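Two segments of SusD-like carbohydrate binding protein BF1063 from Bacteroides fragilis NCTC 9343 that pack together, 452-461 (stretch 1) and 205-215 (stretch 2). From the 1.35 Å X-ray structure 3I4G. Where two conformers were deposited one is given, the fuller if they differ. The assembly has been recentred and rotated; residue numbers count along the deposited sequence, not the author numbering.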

# COMPACT_ATOMS: atom_id res chain seq x y z
N GLY A 452 0.60 -1.54 -1.86
CA GLY A 452 0.90 -1.70 -0.43
C GLY A 452 -0.28 -1.89 0.48
O GLY A 452 -0.15 -1.71 1.70
N ILE A 453 -1.44 -2.30 -0.06
CA ILE A 453 -2.66 -2.48 0.71
C ILE A 453 -3.03 -3.96 0.85
O ILE A 453 -3.81 -4.34 1.72
CB ILE A 453 -3.80 -1.64 0.05
CG1 ILE A 453 -3.40 -0.19 -0.01
CG2 ILE A 453 -5.12 -1.81 0.82
CD1 ILE A 453 -4.30 0.65 -0.90
N ARG A 454 -2.46 -4.81 0.00
CA ARG A 454 -2.87 -6.23 -0.01
C ARG A 454 -2.61 -6.93 1.32
O ARG A 454 -3.46 -7.69 1.77
CB ARG A 454 -2.14 -6.97 -1.12
CG ARG A 454 -2.58 -8.44 -1.28
CD ARG A 454 -4.00 -8.65 -1.65
NE ARG A 454 -4.26 -10.08 -1.83
CZ ARG A 454 -5.45 -10.61 -1.97
NH1 ARG A 454 -6.52 -9.84 -1.96
NH2 ARG A 454 -5.58 -11.91 -2.13
N TYR A 455 -1.44 -6.71 1.91
CA TYR A 455 -1.14 -7.33 3.19
C TYR A 455 -2.15 -6.86 4.23
O TYR A 455 -2.70 -7.71 4.99
CB TYR A 455 0.30 -7.03 3.58
CG TYR A 455 0.75 -7.59 4.90
CD1 TYR A 455 0.89 -8.96 5.10
CD2 TYR A 455 1.06 -6.76 5.93
CE1 TYR A 455 1.30 -9.45 6.33
CE2 TYR A 455 1.50 -7.23 7.13
CZ TYR A 455 1.64 -8.58 7.33
OH TYR A 455 2.09 -9.06 8.54
N TRP A 456 -2.39 -5.56 4.31
CA TRP A 456 -3.38 -5.05 5.26
C TRP A 456 -4.72 -5.76 5.05
O TRP A 456 -5.40 -6.14 6.00
CB TRP A 456 -3.50 -3.53 5.08
CG TRP A 456 -4.35 -2.88 6.09
CD1 TRP A 456 -3.99 -2.62 7.38
CD2 TRP A 456 -5.70 -2.44 5.93
NE1 TRP A 456 -5.06 -2.06 8.06
CE2 TRP A 456 -6.13 -1.94 7.19
CE3 TRP A 456 -6.59 -2.41 4.86
CZ2 TRP A 456 -7.41 -1.42 7.40
CZ3 TRP A 456 -7.85 -1.87 5.07
CH2 TRP A 456 -8.24 -1.39 6.33
N ASP A 457 -5.14 -5.95 3.80
CA ASP A 457 -6.41 -6.60 3.54
C ASP A 457 -6.43 -8.08 3.94
O ASP A 457 -7.37 -8.53 4.60
CB ASP A 457 -6.76 -6.52 2.05
CG ASP A 457 -7.22 -5.16 1.59
OD1 ASP A 457 -7.69 -4.33 2.40
OD2 ASP A 457 -7.17 -4.96 0.34
N ILE A 458 -5.42 -8.86 3.54
CA ILE A 458 -5.45 -10.29 3.83
C ILE A 458 -5.33 -10.53 5.36
O ILE A 458 -5.90 -11.48 5.89
CB ILE A 458 -4.45 -11.12 3.03
CG1 ILE A 458 -3.02 -10.70 3.34
CG2 ILE A 458 -4.75 -10.97 1.53
CD1 ILE A 458 -1.96 -11.52 2.53
N MSE A 459 -4.68 -9.63 6.05
CA MSE A 459 -4.64 -9.67 7.52
C MSE A 459 -6.00 -9.40 8.14
O MSE A 459 -6.49 -10.22 8.93
CB MSE A 459 -3.59 -8.68 8.00
CG MSE A 459 -2.11 -9.09 7.70
SE MSE A 459 -1.36 -10.41 8.85
CE MSE A 459 -0.79 -9.16 10.25
N ARG A 460 -6.64 -8.29 7.78
CA ARG A 460 -7.95 -7.93 8.39
C ARG A 460 -9.02 -8.94 8.01
O ARG A 460 -9.93 -9.23 8.82
CB ARG A 460 -8.42 -6.51 8.04
CG ARG A 460 -8.87 -6.31 6.61
CD ARG A 460 -9.02 -4.86 6.28
NE ARG A 460 -9.36 -4.67 4.87
CZ ARG A 460 -10.59 -4.68 4.36
NH1 ARG A 460 -11.66 -4.92 5.10
NH2 ARG A 460 -10.73 -4.47 3.05
N TRP A 461 -8.97 -9.49 6.80
CA TRP A 461 -9.94 -10.49 6.38
C TRP A 461 -9.73 -11.85 7.03
O TRP A 461 -10.57 -12.72 6.96
CB TRP A 461 -9.90 -10.69 4.85
CG TRP A 461 -10.39 -9.53 4.05
CD1 TRP A 461 -11.37 -8.63 4.40
CD2 TRP A 461 -10.00 -9.20 2.71
NE1 TRP A 461 -11.57 -7.75 3.37
CE2 TRP A 461 -10.76 -8.08 2.32
CE3 TRP A 461 -9.09 -9.74 1.80
CZ2 TRP A 461 -10.61 -7.48 1.08
CZ3 TRP A 461 -8.94 -9.14 0.56
CH2 TRP A 461 -9.70 -8.03 0.21
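Stretch 2 205-215: GRTCMLQKDWK

No hydrogen bond directly joins these two helical segments, although two arginines and a lysine lie along their seam; where polar groups meet across it, water does the bridging. One water donates to Met209 O at 2.7 Å and accepts from Arg460 NH1 at 3.0 Å. A second donates to Arg460 O at 3.0 Å and accepts from Lys212 NZ at 3.1 Å, while Lys212 NZ and Arg460 O remain 3.6 Å apart.

Stretch 2 is already helical where it begins, the helix having started earlier in the chain, and runs in broadly the same direction as the helix that begins at Arg454. Their N-to-C directions differ by 32°, and the axes come no closer than 10.6 Å, leaving room for large side chains. The nearest pair of CA atoms is Arg460 CA and Leu210 CA, 6.3 Å apart.

Trp456, with chi1 in t, points its CA-to-CB bond toward stretch 2, and its broad apolar indole can touch several side chains at once. Arg206 CD lies over one face of the ring, 4.1 Å from Trp456 CH2; Arg206 CB comes within 3.7 Å of Trp456 CH2. Arg206 CZ lies 5.2 Å from the centroid of the six-membered ring of Trp456, so any cation-pi attraction is weak at most. The unbranched chain of selenomethionine Met209 carries CE to the ring edge, 4.0 Å from Trp456 CH2, and branched, apolar Leu210 packs its CG 3.6 Å from Trp456 CZ2. The edge of the Arg206 guanidinium meets apolar Ile453, whose CD1 is 3.6 Å from Arg206 NH2.

Arg460 is suited to this place by its dual character. Near the backbone its methylene carbons are apolar, and Arg460 CB packs 3.7 Å from Leu210 CD2. At the far end, Asp457, one turn earlier, forms a salt bridge, with Arg460 NE 3.0 Å from Asp457 OD1; Arg460 NH2 also donates to Asp457 OD1 at 3.1 Å. With its charge paired inside its own helix, the flat guanidinium offers a face to Met209, whose CE is 3.4 Å from Arg460 CZ. Its edge meets that of the Trp214 ring, Arg460 NH1 lying 4.2 Å from Trp214 CH2.

The stretch 2 helix closes in a Schellman motif: Lys212 adopts positive phi (60°), and Asp213 N bonds back to Cys208 O at 2.9 Å. Asp213 then caps the next helix, which carries Trp214. The long chain of Lys212 reaches back to the water beside Arg460 O.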

# COMPACT_ATOMS: atom_id res chain seq x y z
N GLY A 205 -13.08 5.28 7.74
CA GLY A 205 -13.66 4.09 7.15
C GLY A 205 -12.79 2.86 7.29
O GLY A 205 -13.30 1.79 7.64
N ARG A 206 -11.49 2.98 7.05
CA ARG A 206 -10.62 1.83 7.23
C ARG A 206 -10.59 1.38 8.70
O ARG A 206 -10.55 0.17 8.99
CB ARG A 206 -9.17 2.13 6.79
CG ARG A 206 -8.90 2.26 5.31
CD ARG A 206 -7.41 2.40 5.11
NE ARG A 206 -6.99 2.35 3.71
CZ ARG A 206 -5.72 2.36 3.38
NH1 ARG A 206 -4.79 2.49 4.32
NH2 ARG A 206 -5.38 2.28 2.12
N THR A 207 -10.61 2.34 9.62
CA THR A 207 -10.64 2.00 11.06
C THR A 207 -11.89 1.21 11.37
O THR A 207 -11.84 0.18 12.05
CB THR A 207 -10.59 3.28 11.89
OG1 THR A 207 -9.35 3.95 11.65
CG2 THR A 207 -10.70 2.98 13.41
N CYS A 208 -13.03 1.64 10.86
CA CYS A 208 -14.26 0.93 11.11
C CYS A 208 -14.24 -0.49 10.52
O CYS A 208 -14.80 -1.42 11.11
CB CYS A 208 -15.46 1.69 10.56
SG CYS A 208 -15.86 3.26 11.34
N MSE A 209 -13.63 -0.68 9.36
CA MSE A 209 -13.56 -2.03 8.81
C MSE A 209 -12.69 -2.92 9.72
O MSE A 209 -12.96 -4.11 9.86
CB MSE A 209 -13.07 -2.03 7.35
CG MSE A 209 -14.01 -1.32 6.36
SE MSE A 209 -13.64 -1.78 4.49
CE MSE A 209 -11.75 -1.53 4.51
N LEU A 210 -11.64 -2.38 10.32
CA LEU A 210 -10.84 -3.17 11.26
C LEU A 210 -11.64 -3.59 12.49
O LEU A 210 -11.44 -4.66 13.06
CB LEU A 210 -9.60 -2.39 11.73
CG LEU A 210 -8.46 -2.24 10.79
CD1 LEU A 210 -7.37 -1.41 11.48
CD2 LEU A 210 -7.92 -3.62 10.35
N GLN A 211 -12.52 -2.70 12.94
CA GLN A 211 -13.43 -2.99 14.04
C GLN A 211 -14.58 -3.92 13.68
O GLN A 211 -15.31 -4.37 14.55
CB GLN A 211 -14.10 -1.72 14.51
CG GLN A 211 -13.18 -0.61 15.06
CD GLN A 211 -13.99 0.60 15.43
OE1 GLN A 211 -14.63 1.21 14.56
NE2 GLN A 211 -13.99 0.95 16.71
N LYS A 212 -14.72 -4.15 12.38
CA LYS A 212 -15.83 -4.87 11.79
C LYS A 212 -17.15 -4.12 12.11
O LYS A 212 -18.21 -4.73 12.20
CB LYS A 212 -15.79 -6.37 12.19
CG LYS A 212 -14.52 -7.12 11.67
CD LYS A 212 -14.51 -8.64 12.01
CE LYS A 212 -13.37 -9.37 11.32
NZ LYS A 212 -12.01 -8.95 11.76
N ASP A 213 -17.06 -2.78 12.23
CA ASP A 213 -18.22 -1.90 12.39
C ASP A 213 -18.53 -1.47 10.96
O ASP A 213 -18.27 -0.34 10.53
CB ASP A 213 -17.98 -0.72 13.30
CG ASP A 213 -19.21 0.13 13.49
OD1 ASP A 213 -20.24 -0.14 12.84
OD2 ASP A 213 -19.17 1.11 14.26
N TRP A 214 -19.11 -2.41 10.23
CA TRP A 214 -19.37 -2.21 8.82
C TRP A 214 -20.36 -1.10 8.53
O TRP A 214 -20.24 -0.37 7.54
CB TRP A 214 -19.84 -3.53 8.21
CG TRP A 214 -18.90 -4.68 8.44
CD1 TRP A 214 -19.12 -5.76 9.25
CD2 TRP A 214 -17.60 -4.88 7.86
NE1 TRP A 214 -18.07 -6.61 9.17
CE2 TRP A 214 -17.12 -6.11 8.33
CE3 TRP A 214 -16.83 -4.17 6.93
CZ2 TRP A 214 -15.90 -6.62 7.96
CZ3 TRP A 214 -15.62 -4.70 6.55
CH2 TRP A 214 -15.18 -5.93 7.06
N LYS A 215 -21.35 -0.92 9.40
CA LYS A 215 -22.33 0.14 9.22
C LYS A 215 -21.66 1.50 9.29
O LYS A 215 -21.90 2.37 8.44
CB LYS A 215 -23.42 0.04 10.29
CG LYS A 215 -24.54 1.01 10.04
CD LYS A 215 -25.73 0.84 11.03
CE LYS A 215 -26.38 -0.57 10.96
NZ LYS A 215 -26.95 -1.00 9.60
O HOH W 1 -11.86 -5.74 8.02
O HOH W 2 -10.79 -11.49 10.59